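Local coordinates for thymidylate synthase thyX (Helicobacter pylori, PDB 3N3Y), which probably catalyses the FAD-dependent reductive methylation of dUMP to dTMP, with methylenetetrahydrofolate as methyl donor and NADPH as reductant, at residues G51-F54 with R55-S58; Y168-N171 with A172-Q176; L175-L178 with L179-S183. All blocks are in the same frame, centred on the assembly; numbering follows the deposited sequence.

Contact 1 (G51-F54 with R55-S58); sequences GNIF and RHSS. With FAD (flavin-adenine dinucleotide), chain K.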
loop_
_atom_site.group_PDB
_atom_site.type_symbol
_atom_site.label_atom_id
_atom_site.label_comp_id
_atom_site.label_asym_id
_atom_site.label_seq_id
_atom_site.Cartn_x
_atom_site.Cartn_y
_atom_site.Cartn_z
ATOM N N GLY A 51 2.025 -16.408 12.953
ATOM C CA GLY A 51 2.620 -15.536 11.956
ATOM C C GLY A 51 2.851 -16.210 10.610
ATOM O O GLY A 51 2.941 -15.538 9.587
ATOM N N ASN A 52 2.932 -17.538 10.599
ATOM C CA ASN A 52 3.213 -18.272 9.363
ATOM C C ASN A 52 2.011 -19.000 8.758
ATOM O O ASN A 52 2.146 -19.676 7.744
ATOM C CB ASN A 52 4.383 -19.238 9.561
ATOM C CG ASN A 52 5.705 -18.514 9.818
ATOM O OD1 ASN A 52 5.821 -17.297 9.623
ATOM N ND2 ASN A 52 6.708 -19.266 10.263
ATOM N N ILE A 53 0.844 -18.884 9.389
ATOM C CA ILE A 53 -0.397 -19.246 8.718
ATOM C C ILE A 53 -0.704 -18.059 7.826
ATOM O O ILE A 53 -0.756 -16.926 8.311
ATOM C CB ILE A 53 -1.585 -19.403 9.685
ATOM C CG1 ILE A 53 -1.216 -20.270 10.892
ATOM C CG2 ILE A 53 -2.783 -19.977 8.943
ATOM C CD1 ILE A 53 -0.602 -21.615 10.521
ATOM N N PHE A 54 -0.911 -18.294 6.533
ATOM C CA PHE A 54 -1.056 -17.161 5.633
ATOM C C PHE A 54 -2.168 -16.198 6.037
ATOM O O PHE A 54 -1.945 -14.982 6.088
ATOM C CB PHE A 54 -1.211 -17.537 4.157
ATOM C CG PHE A 54 -1.249 -16.322 3.266
ATOM C CD1 PHE A 54 -0.083 -15.598 3.013
ATOM C CD2 PHE A 54 -2.460 -15.843 2.758
ATOM C CE1 PHE A 54 -0.117 -14.443 2.226
ATOM C CE2 PHE A 54 -2.503 -14.687 1.970
ATOM C CZ PHE A 54 -1.331 -13.989 1.704
ATOM N N ARG A 55 -3.351 -16.732 6.332
ATOM C CA ARG A 55 -4.491 -15.880 6.654
ATOM C C ARG A 55 -4.200 -14.974 7.849
ATOM O O ARG A 55 -4.859 -13.956 8.031
ATOM C CB ARG A 55 -5.758 -16.710 6.906
ATOM C CG ARG A 55 -5.820 -17.398 8.271
ATOM C CD ARG A 55 -7.166 -18.095 8.464
ATOM N NE ARG A 55 -7.457 -18.952 7.317
ATOM C CZ ARG A 55 -7.056 -20.216 7.213
ATOM N NH1 ARG A 55 -6.354 -20.776 8.193
ATOM N NH2 ARG A 55 -7.354 -20.921 6.129
ATOM N N HIS A 56 -3.197 -15.333 8.649
ATOM C CA HIS A 56 -2.909 -14.582 9.864
ATOM C C HIS A 56 -1.549 -13.885 9.876
ATOM O O HIS A 56 -1.114 -13.395 10.923
ATOM C CB HIS A 56 -3.050 -15.477 11.105
ATOM C CG HIS A 56 -4.423 -16.056 11.291
ATOM N ND1 HIS A 56 -5.570 -15.287 11.266
ATOM C CD2 HIS A 56 -4.828 -17.326 11.544
ATOM C CE1 HIS A 56 -6.621 -16.060 11.482
ATOM N NE2 HIS A 56 -6.199 -17.301 11.654
ATOM N N SER A 57 -0.888 -13.829 8.721
ATOM C CA SER A 57 0.441 -13.213 8.634
ATOM C C SER A 57 0.448 -11.697 8.854
ATOM O O SER A 57 1.499 -11.106 9.122
ATOM C CB SER A 57 1.138 -13.568 7.318
ATOM O OG SER A 57 0.287 -13.354 6.217
ATOM N N SER A 58 -0.719 -11.076 8.756
ATOM C CA SER A 58 -0.851 -9.651 9.043
ATOM C C SER A 58 -0.562 -9.291 10.508
ATOM O O SER A 58 -0.338 -8.130 10.831
ATOM C CB SER A 58 -2.244 -9.169 8.652
ATOM O OG SER A 58 -3.219 -9.928 9.327
HETATM P PA FAD K . -4.519 -7.088 1.691
HETATM O O1A FAD K . -5.411 -6.788 0.504
HETATM O O2A FAD K . -4.685 -6.119 2.840
HETATM O O5B FAD K . -2.994 -7.075 1.218
HETATM C C5B FAD K . -2.621 -7.755 0.040
HETATM C C4B FAD K . -1.171 -8.169 0.213
HETATM O O4B FAD K . -0.382 -7.001 0.350
HETATM C C3B FAD K . -0.982 -8.964 1.506
HETATM O O3B FAD K . -1.105 -10.351 1.290
HETATM C C2B FAD K . 0.403 -8.560 1.962
HETATM O O2B FAD K . 1.360 -9.315 1.265
HETATM C C1B FAD K . 0.545 -7.162 1.403
HETATM N N9A FAD K . 0.358 -6.078 2.382
HETATM C C8A FAD K . -0.653 -5.148 2.408
HETATM N N7A FAD K . -0.425 -4.312 3.445
HETATM C C5A FAD K . 0.712 -4.705 4.077
HETATM C C6A FAD K . 1.396 -4.224 5.190
HETATM N N6A FAD K . 1.059 -3.059 5.737
HETATM N N1A FAD K . 2.552 -4.854 5.593
HETATM C C2A FAD K . 3.022 -5.956 4.915
HETATM N N3A FAD K . 2.337 -6.433 3.825
HETATM C C4A FAD K . 1.213 -5.810 3.414
HETATM N N1 FAD K . -8.215 -10.190 11.205
HETATM C C2 FAD K . -8.244 -9.907 12.558
HETATM O O2 FAD K . -7.876 -8.824 12.973
HETATM N N3 FAD K . -8.690 -10.847 13.461
HETATM C C4 FAD K . -9.117 -12.081 13.029
HETATM O O4 FAD K . -9.500 -12.894 13.858
HETATM C C4X FAD K . -9.103 -12.387 11.668
HETATM N N5 FAD K . -9.530 -13.630 11.230
HETATM C C5X FAD K . -9.515 -13.900 9.873
HETATM C C6 FAD K . -9.949 -15.139 9.422
HETATM C C7 FAD K . -9.941 -15.435 8.068
HETATM C C7M FAD K . -10.417 -16.782 7.599
HETATM C C8 FAD K . -9.485 -14.482 7.152
HETATM C C8M FAD K . -9.471 -14.806 5.686
HETATM C C9 FAD K . -9.041 -13.236 7.592
HETATM C C9A FAD K . -9.052 -12.940 8.955
HETATM N N10 FAD K . -8.619 -11.703 9.402
HETATM C C10 FAD K . -8.646 -11.428 10.756
HETATM C "C1'" FAD K . -8.158 -10.633 8.442
HETATM C "C2'" FAD K . -6.730 -10.796 7.938
HETATM O "O2'" FAD K . -5.826 -10.752 9.026
HETATM C "C3'" FAD K . -6.381 -9.700 6.923
HETATM O "O3'" FAD K . -6.404 -8.416 7.509
HETATM C "C4'" FAD K . -7.287 -9.708 5.694
HETATM O "O4'" FAD K . -7.491 -11.036 5.295
HETATM C "C5'" FAD K . -6.580 -9.056 4.524
HETATM O "O5'" FAD K . -5.543 -9.946 4.126
HETATM P P FAD K . -4.225 -9.408 3.366
HETATM O O1P FAD K . -3.396 -10.571 2.866
HETATM O O2P FAD K . -3.449 -8.526 4.305
HETATM O O3P FAD K . -4.813 -8.631 2.080
#

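Contact 2 (Y168-N171 with A172-Q176); sequences YSIN and ARSLQ. With FAD (flavin-adenine dinucleotide), chain K.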
loop_
_atom_site.group_PDB
_atom_site.type_symbol
_atom_site.label_atom_id
_atom_site.label_comp_id
_atom_site.label_asym_id
_atom_site.label_seq_id
_atom_site.Cartn_x
_atom_site.Cartn_y
_atom_site.Cartn_z
ATOM N N TYR A 168 16.381 2.512 5.816
ATOM C CA TYR A 168 15.376 1.619 5.285
ATOM C C TYR A 168 14.535 1.099 6.447
ATOM O O TYR A 168 15.069 0.497 7.370
ATOM C CB TYR A 168 16.072 0.452 4.576
ATOM C CG TYR A 168 15.172 -0.453 3.771
ATOM C CD1 TYR A 168 14.504 0.024 2.645
ATOM C CD2 TYR A 168 15.014 -1.795 4.111
ATOM C CE1 TYR A 168 13.687 -0.800 1.899
ATOM C CE2 TYR A 168 14.210 -2.633 3.355
ATOM C CZ TYR A 168 13.542 -2.120 2.255
ATOM O OH TYR A 168 12.731 -2.922 1.506
ATOM N N SER A 169 13.226 1.319 6.410
ATOM C CA SER A 169 12.351 0.787 7.455
ATOM C C SER A 169 11.315 -0.140 6.865
ATOM O O SER A 169 10.732 0.141 5.817
ATOM C CB SER A 169 11.665 1.912 8.229
ATOM O OG SER A 169 12.637 2.711 8.872
ATOM N N ILE A 170 11.072 -1.245 7.551
ATOM C CA ILE A 170 10.220 -2.281 7.010
ATOM C C ILE A 170 9.601 -3.115 8.147
ATOM O O ILE A 170 10.236 -3.340 9.193
ATOM C CB ILE A 170 11.034 -3.153 6.011
ATOM C CG1 ILE A 170 10.160 -4.206 5.314
ATOM C CG2 ILE A 170 12.247 -3.795 6.695
ATOM C CD1 ILE A 170 10.907 -4.963 4.244
ATOM N N ASN A 171 8.359 -3.557 7.957
ATOM C CA ASN A 171 7.727 -4.425 8.946
ATOM C C ASN A 171 8.077 -5.901 8.716
ATOM O O ASN A 171 8.604 -6.253 7.663
ATOM C CB ASN A 171 6.214 -4.170 9.053
ATOM C CG ASN A 171 5.408 -4.759 7.900
ATOM O OD1 ASN A 171 5.650 -5.872 7.435
ATOM N ND2 ASN A 171 4.412 -4.015 7.464
ATOM N N ALA A 172 7.795 -6.758 9.696
ATOM C CA ALA A 172 8.276 -8.156 9.657
ATOM C C ALA A 172 7.656 -8.994 8.558
ATOM O O ALA A 172 8.310 -9.857 7.999
ATOM C CB ALA A 172 8.088 -8.837 10.992
ATOM N N ARG A 173 6.396 -8.742 8.235
ATOM C CA ARG A 173 5.749 -9.464 7.154
ATOM C C ARG A 173 6.343 -9.103 5.790
ATOM O O ARG A 173 6.543 -9.962 4.929
ATOM C CB ARG A 173 4.261 -9.171 7.163
ATOM C CG ARG A 173 3.467 -9.923 6.110
ATOM C CD ARG A 173 1.992 -9.531 6.187
ATOM N NE ARG A 173 1.157 -10.443 5.420
ATOM C CZ ARG A 173 -0.082 -10.178 5.018
ATOM N NH1 ARG A 173 -0.640 -9.003 5.300
ATOM N NH2 ARG A 173 -0.762 -11.087 4.323
ATOM N N SER A 174 6.607 -7.822 5.578
ATOM C CA SER A 174 7.211 -7.396 4.322
ATOM C C SER A 174 8.662 -7.852 4.273
ATOM O O SER A 174 9.144 -8.293 3.234
ATOM C CB SER A 174 7.129 -5.882 4.155
ATOM O OG SER A 174 7.498 -5.526 2.836
ATOM N N LEU A 175 9.349 -7.758 5.405
ATOM C CA LEU A 175 10.731 -8.232 5.481
ATOM C C LEU A 175 10.833 -9.706 5.120
ATOM O O LEU A 175 11.775 -10.103 4.440
ATOM C CB LEU A 175 11.357 -7.971 6.853
ATOM C CG LEU A 175 12.835 -8.346 7.000
ATOM C CD1 LEU A 175 13.711 -7.698 5.913
ATOM C CD2 LEU A 175 13.325 -7.939 8.372
ATOM N N GLN A 176 9.857 -10.514 5.536
ATOM C CA GLN A 176 9.882 -11.930 5.153
ATOM C C GLN A 176 9.837 -12.086 3.644
ATOM O O GLN A 176 10.582 -12.881 3.091
ATOM C CB GLN A 176 8.725 -12.726 5.763
ATOM C CG GLN A 176 8.841 -12.975 7.248
ATOM C CD GLN A 176 7.731 -13.892 7.758
ATOM O OE1 GLN A 176 7.905 -14.616 8.740
ATOM N NE2 GLN A 176 6.591 -13.871 7.082
HETATM P PA FAD K . -4.519 -7.088 1.691
HETATM O O1A FAD K . -5.411 -6.788 0.504
HETATM O O2A FAD K . -4.685 -6.119 2.840
HETATM O O5B FAD K . -2.994 -7.075 1.218
HETATM C C5B FAD K . -2.621 -7.755 0.040
HETATM C C4B FAD K . -1.171 -8.169 0.213
HETATM O O4B FAD K . -0.382 -7.001 0.350
HETATM C C3B FAD K . -0.982 -8.964 1.506
HETATM O O3B FAD K . -1.105 -10.351 1.290
HETATM C C2B FAD K . 0.403 -8.560 1.962
HETATM O O2B FAD K . 1.360 -9.315 1.265
HETATM C C1B FAD K . 0.545 -7.162 1.403
HETATM N N9A FAD K . 0.358 -6.078 2.382
HETATM C C8A FAD K . -0.653 -5.148 2.408
HETATM N N7A FAD K . -0.425 -4.312 3.445
HETATM C C5A FAD K . 0.712 -4.705 4.077
HETATM C C6A FAD K . 1.396 -4.224 5.190
HETATM N N6A FAD K . 1.059 -3.059 5.737
HETATM N N1A FAD K . 2.552 -4.854 5.593
HETATM C C2A FAD K . 3.022 -5.956 4.915
HETATM N N3A FAD K . 2.337 -6.433 3.825
HETATM C C4A FAD K . 1.213 -5.810 3.414
HETATM N N1 FAD K . -8.215 -10.190 11.205
HETATM C C2 FAD K . -8.244 -9.907 12.558
HETATM O O2 FAD K . -7.876 -8.824 12.973
HETATM N N3 FAD K . -8.690 -10.847 13.461
HETATM C C4 FAD K . -9.117 -12.081 13.029
HETATM O O4 FAD K . -9.500 -12.894 13.858
HETATM C C4X FAD K . -9.103 -12.387 11.668
HETATM N N5 FAD K . -9.530 -13.630 11.230
HETATM C C5X FAD K . -9.515 -13.900 9.873
HETATM C C6 FAD K . -9.949 -15.139 9.422
HETATM C C7 FAD K . -9.941 -15.435 8.068
HETATM C C7M FAD K . -10.417 -16.782 7.599
HETATM C C8 FAD K . -9.485 -14.482 7.152
HETATM C C8M FAD K . -9.471 -14.806 5.686
HETATM C C9 FAD K . -9.041 -13.236 7.592
HETATM C C9A FAD K . -9.052 -12.940 8.955
HETATM N N10 FAD K . -8.619 -11.703 9.402
HETATM C C10 FAD K . -8.646 -11.428 10.756
HETATM C "C1'" FAD K . -8.158 -10.633 8.442
HETATM C "C2'" FAD K . -6.730 -10.796 7.938
HETATM O "O2'" FAD K . -5.826 -10.752 9.026
HETATM C "C3'" FAD K . -6.381 -9.700 6.923
HETATM O "O3'" FAD K . -6.404 -8.416 7.509
HETATM C "C4'" FAD K . -7.287 -9.708 5.694
HETATM O "O4'" FAD K . -7.491 -11.036 5.295
HETATM C "C5'" FAD K . -6.580 -9.056 4.524
HETATM O "O5'" FAD K . -5.543 -9.946 4.126
HETATM P P FAD K . -4.225 -9.408 3.366
HETATM O O1P FAD K . -3.396 -10.571 2.866
HETATM O O2P FAD K . -3.449 -8.526 4.305
HETATM O O3P FAD K . -4.813 -8.631 2.080
#

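Contact 3 (L175-L178 with L179-S183); sequences LQNL and LTLRS. With FAD (flavin-adenine dinucleotide), chain F.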
loop_
_atom_site.group_PDB
_atom_site.type_symbol
_atom_site.label_atom_id
_atom_site.label_comp_id
_atom_site.label_asym_id
_atom_site.label_seq_id
_atom_site.Cartn_x
_atom_site.Cartn_y
_atom_site.Cartn_z
ATOM N N LEU A 175 9.349 -7.758 5.405
ATOM C CA LEU A 175 10.731 -8.232 5.481
ATOM C C LEU A 175 10.833 -9.706 5.120
ATOM O O LEU A 175 11.775 -10.103 4.440
ATOM C CB LEU A 175 11.357 -7.971 6.853
ATOM C CG LEU A 175 12.835 -8.346 7.000
ATOM C CD1 LEU A 175 13.711 -7.698 5.913
ATOM C CD2 LEU A 175 13.325 -7.939 8.372
ATOM N N GLN A 176 9.857 -10.514 5.536
ATOM C CA GLN A 176 9.882 -11.930 5.153
ATOM C C GLN A 176 9.837 -12.086 3.644
ATOM O O GLN A 176 10.582 -12.881 3.091
ATOM C CB GLN A 176 8.725 -12.726 5.763
ATOM C CG GLN A 176 8.841 -12.975 7.248
ATOM C CD GLN A 176 7.731 -13.892 7.758
ATOM O OE1 GLN A 176 7.905 -14.616 8.740
ATOM N NE2 GLN A 176 6.591 -13.871 7.082
ATOM N N ASN A 177 8.918 -11.360 2.998
ATOM C CA ASN A 177 8.782 -11.359 1.545
ATOM C C ASN A 177 10.124 -10.978 0.884
ATOM O O ASN A 177 10.658 -11.726 0.080
ATOM C CB ASN A 177 7.633 -10.413 1.114
ATOM C CG ASN A 177 7.376 -10.415 -0.418
ATOM O OD1 ASN A 177 7.154 -11.465 -1.034
ATOM N ND2 ASN A 177 7.407 -9.228 -1.023
ATOM N N LEU A 178 10.668 -9.824 1.264
ATOM C CA LEU A 178 11.971 -9.373 0.791
ATOM C C LEU A 178 13.043 -10.473 0.880
ATOM O O LEU A 178 13.699 -10.780 -0.121
ATOM C CB LEU A 178 12.426 -8.132 1.568
ATOM C CG LEU A 178 13.747 -7.484 1.126
ATOM C CD1 LEU A 178 13.725 -7.207 -0.365
ATOM C CD2 LEU A 178 14.021 -6.185 1.891
ATOM N N LEU A 179 13.209 -11.057 2.069
ATOM C CA LEU A 179 14.238 -12.069 2.295
ATOM C C LEU A 179 14.054 -13.274 1.395
ATOM O O LEU A 179 15.024 -13.797 0.850
ATOM C CB LEU A 179 14.282 -12.512 3.748
ATOM C CG LEU A 179 14.680 -11.436 4.755
ATOM C CD1 LEU A 179 14.755 -12.031 6.149
ATOM C CD2 LEU A 179 15.999 -10.812 4.383
ATOM N N THR A 180 12.812 -13.697 1.212
ATOM C CA THR A 180 12.523 -14.820 0.330
ATOM C C THR A 180 12.885 -14.541 -1.136
ATOM O O THR A 180 13.583 -15.331 -1.768
ATOM C CB THR A 180 11.045 -15.219 0.426
ATOM O OG1 THR A 180 10.745 -15.541 1.783
ATOM C CG2 THR A 180 10.735 -16.427 -0.460
ATOM N N LEU A 181 12.403 -13.421 -1.671
ATOM C CA LEU A 181 12.640 -13.069 -3.078
ATOM C C LEU A 181 14.125 -12.808 -3.391
ATOM O O LEU A 181 14.605 -13.155 -4.465
ATOM C CB LEU A 181 11.796 -11.844 -3.481
ATOM C CG LEU A 181 10.282 -12.017 -3.683
ATOM C CD1 LEU A 181 9.540 -10.695 -3.615
ATOM C CD2 LEU A 181 9.971 -12.720 -5.000
ATOM N N ARG A 182 14.846 -12.201 -2.453
ATOM C CA ARG A 182 16.180 -11.693 -2.745
ATOM C C ARG A 182 17.326 -12.600 -2.281
ATOM O O ARG A 182 18.468 -12.362 -2.645
ATOM C CB ARG A 182 16.356 -10.271 -2.194
ATOM C CG ARG A 182 15.324 -9.278 -2.730
ATOM C CD ARG A 182 15.406 -9.167 -4.247
ATOM N NE ARG A 182 14.512 -8.136 -4.759
ATOM C CZ ARG A 182 14.453 -7.741 -6.034
ATOM N NH1 ARG A 182 15.251 -8.282 -6.943
ATOM N NH2 ARG A 182 13.591 -6.798 -6.400
ATOM N N SER A 183 17.019 -13.627 -1.493
ATOM C CA SER A 183 18.007 -14.619 -1.094
ATOM C C SER A 183 17.973 -15.799 -2.066
ATOM O O SER A 183 18.766 -16.736 -1.960
ATOM C CB SER A 183 17.760 -15.108 0.343
ATOM O OG SER A 183 16.605 -15.934 0.422
HETATM P PA FAD F . 6.166 -5.282 -2.556
HETATM O O1A FAD F . 6.849 -4.767 -1.313
HETATM O O2A FAD F . 6.090 -4.313 -3.707
HETATM O O5B FAD F . 4.725 -5.837 -2.149
HETATM C C5B FAD F . 4.558 -6.639 -0.995
HETATM C C4B FAD F . 3.277 -7.408 -1.227
HETATM O O4B FAD F . 2.208 -6.478 -1.308
HETATM C C3B FAD F . 3.315 -8.107 -2.575
HETATM O O3B FAD F . 3.863 -9.406 -2.485
HETATM C C2B FAD F . 1.872 -8.095 -3.019
HETATM O O2B FAD F . 1.218 -9.169 -2.395
HETATM C C1B FAD F . 1.329 -6.851 -2.349
HETATM N N9A FAD F . 1.196 -5.680 -3.223
HETATM C C8A FAD F . 1.927 -4.529 -3.125
HETATM N N7A FAD F . 1.472 -3.679 -4.071
HETATM C C5A FAD F . 0.466 -4.268 -4.756
HETATM C C6A FAD F . -0.317 -3.839 -5.820
HETATM N N6A FAD F . -0.276 -2.563 -6.237
HETATM N N1A FAD F . -1.276 -4.695 -6.311
HETATM C C2A FAD F . -1.451 -5.949 -5.762
HETATM N N3A FAD F . -0.670 -6.365 -4.715
HETATM C C4A FAD F . 0.278 -5.530 -4.230
HETATM N N1 FAD F . 10.444 -6.224 -12.148
HETATM C C2 FAD F . 10.353 -5.804 -13.469
HETATM O O2 FAD F . 9.696 -4.813 -13.779
HETATM N N3 FAD F . 11.013 -6.487 -14.462
HETATM C C4 FAD F . 11.762 -7.600 -14.140
HETATM O O4 FAD F . 12.350 -8.203 -15.039
HETATM C C4X FAD F . 11.853 -8.026 -12.812
HETATM N N5 FAD F . 12.595 -9.135 -12.496
HETATM C C5X FAD F . 12.709 -9.559 -11.191
HETATM C C6 FAD F . 13.488 -10.683 -10.914
HETATM C C7 FAD F . 13.609 -11.131 -9.607
HETATM C C7M FAD F . 14.446 -12.349 -9.312
HETATM C C8 FAD F . 12.961 -10.450 -8.577
HETATM C C8M FAD F . 13.104 -10.949 -7.167
HETATM C C9 FAD F . 12.176 -9.327 -8.857
HETATM C C9A FAD F . 12.049 -8.866 -10.172
HETATM N N10 FAD F . 11.286 -7.745 -10.486
HETATM C C10 FAD F . 11.195 -7.330 -11.807
HETATM C "C1'" FAD F . 10.564 -6.958 -9.420
HETATM C "C2'" FAD F . 9.197 -7.550 -9.072
HETATM O "O2'" FAD F . 8.323 -7.429 -10.167
HETATM C "C3'" FAD F . 8.576 -6.870 -7.841
HETATM O "O3'" FAD F . 8.202 -5.532 -8.098
HETATM C "C4'" FAD F . 9.523 -6.860 -6.640
HETATM O "O4'" FAD F . 10.109 -8.139 -6.507
HETATM C "C5'" FAD F . 8.764 -6.515 -5.362
HETATM O "O5'" FAD F . 7.881 -7.594 -5.116
HETATM P P FAD F . 6.487 -7.456 -4.306
HETATM O O1P FAD F . 6.017 -8.826 -3.881
HETATM O O2P FAD F . 5.457 -6.734 -5.129
HETATM O O3P FAD F . 6.911 -6.641 -2.987
#

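Contact 1 (G51-F54 with R55-S58)
The imidazole of His56 receives Ile53 obliquely, with CG2 of Ile53 4.2 Å from its CD2. One face of the ring is covered by CG of Arg55, which stands 3.3 Å above the plane and over the ring centre. At the edge and in the ring plane, CE1 of His56 approaches the flavin, 3.8 Å from N5 of FAD. The Phe54 ring is met obliquely by Ser57, whose OG lies 3.9 Å from CD1 of Phe54, and the far end of the ring, CZ, leans toward O3B of the cofactor ribose.

Residues 53-58 form a tight turn with 3-10 character, as the i to i+3 bonds from His56 N to Ile53 O and from Ser57 N to Phe54 O (3.1 Å, 173° at the hydrogen) testify. Phe54 O is gripped twice: Ser57 N comes from above the carbonyl plane, while Ser57 OG, 2.8 Å from Phe54 O, donates in that plane along a lone pair. With chi1 at 49°, OG sits between the backbone N and the carbonyl carbon, folded back over its own turn. Ile53 and Arg55 run side by side (Ile53 CG2 to Arg55 NH1 3.7 Å), and the bend of Arg55 at chi3 (51°) goes with CD and NE lying against the flavin methyl C7M. Ser58 OG shares a 2.8 Å hydrogen bond with the ribityl O2' of FAD.

The turn thus lines both the flavin and ribose ends of the FAD site. It connects helix 41-51 to strand 64-73: His56 meets Trp30 of helix 20-30 edge-to-face, Ser57 and Ser58 pack on Arg173 of helix 172-182, and Phe54 touches Asn177 of a neighbouring subunit.

Contact 2 (Y168-N171 with A172-Q176)
Ile170 overlaps the first turn of the following helix, its CD1 3.4 Å from Leu175 N and its CG1 3.7 Å from Ser174 CB. This is a strand-to-helix junction with an asparagine N-cap: strand 163-171, an inner strand of the antiparallel sheet, ends at Asn171, and helix 172-182 leaves at 101° between the short axes.

Asn171 carries the cap. Its OD1 accepts from Ser174 N at 2.9 Å along a nearly straight bond (168° at the hydrogen), while its backbone O takes Leu175 N at 2.8 Å, the first regular bond of the helix. CG stands between the backbone N and the carbonyl carbon (chi1 76°), which brings the amide back over the helix start. The other end of the same amide faces the cofactor: ND2 donates to N1A of the FAD adenine at 2.8 Å. Because the oxygen is claimed by the helix and the nitrogen by the adenine, both the rotation and the sense of the amide are fixed. Ser174 adds a second tether, its OG bonded to Ile85 O, and Ile170 also packs on Phe67 of strand 64-73.

Arg173 leaves the same turn in the direction of the pyrophosphate. Extended from CG to NE, it sends NH1 to O2P (3.0 Å) and NH2 to O1P (3.1 Å) of one FAD phosphate, a two-pronged grip with the phosphorus at the edge of the guanidinium, in its plane. Glu61 forms a salt bridge with NH1 and would hold the group in place, and Arg84 of a neighbouring subunit, also bonded to this FAD, comes close to NH1. One guanidinium face is covered by the ribose carbon C2B, 3.4 Å above the plane and over its centre.

Contact 3 (L175-L178 with L179-S183)
Asn177 and Leu181, one helical turn apart, meet where CD1 of Leu181 comes within 3.6 Å of Asn177 OD1, while the other end of the amide reaches the cofactor: Asn177 ND2 donates to O1P of FAD at 3.2 Å. A second turn-long pair places Arg182, whose CG lies against CD1 of Leu178 at 3.5 Å. The Arg182 chain bends at chi2 (-60°) and then runs straight, bringing one guanidinium face under the flavin methyl C8M, 3.4 Å above the plane and offset toward the rim. Its NH2 is hydrogen-bonded to O2 of dUMP, in keeping with its predicted part in activating the nucleotide, and NE is bonded to His83 NE2.

These groups project from helix 172-182, whose i to i+4 bonds set their spacing; that from Leu181 N to Asn177 O measures 3.0 Å at 174°. Gln176 O accepts twice, from Thr180 N and from Thr180 OG1 (3.0 Å), which arrive from opposite faces of the carbonyl plane. The same double grip recurs at the last turn: Ser183 N and Ser183 OG both bond to Leu179 O, the hydroxyl at 2.7 Å.

Further out, Leu179 rests obliquely on the preceding turn, its CG 4.0 Å from Leu175 CD1, and it also packs on Ala195 of helix 189-201. Leu178 packs on Leu198 of that helix and on Tyr168 of strand 163-171, and Phe54 of a neighbouring subunit lies against Leu181.

From the N terminus, contact 1 (51-58) comes first, closing a short turn between helix 41-51 and strand 64-73. The chain then runs through strands 64-73 and 87-90 and several helices before contact 2 (168-176) turns strand 163-171 into helix 172-182. Contact 3 (175-183) continues to the end of that helix. None nests in or crosses another; contacts 2 and 3 overlap at Leu175 and Gln176, and Ile170 of contact 2 packs on Leu178 of contact 3. Contact 1 reaches contact 2 through Ser57 OG, 3.1 Å from Arg173 NH2. Both hold one FAD, whereas contact 3 serves another, so the helix links two cofactor sites of the tetramer.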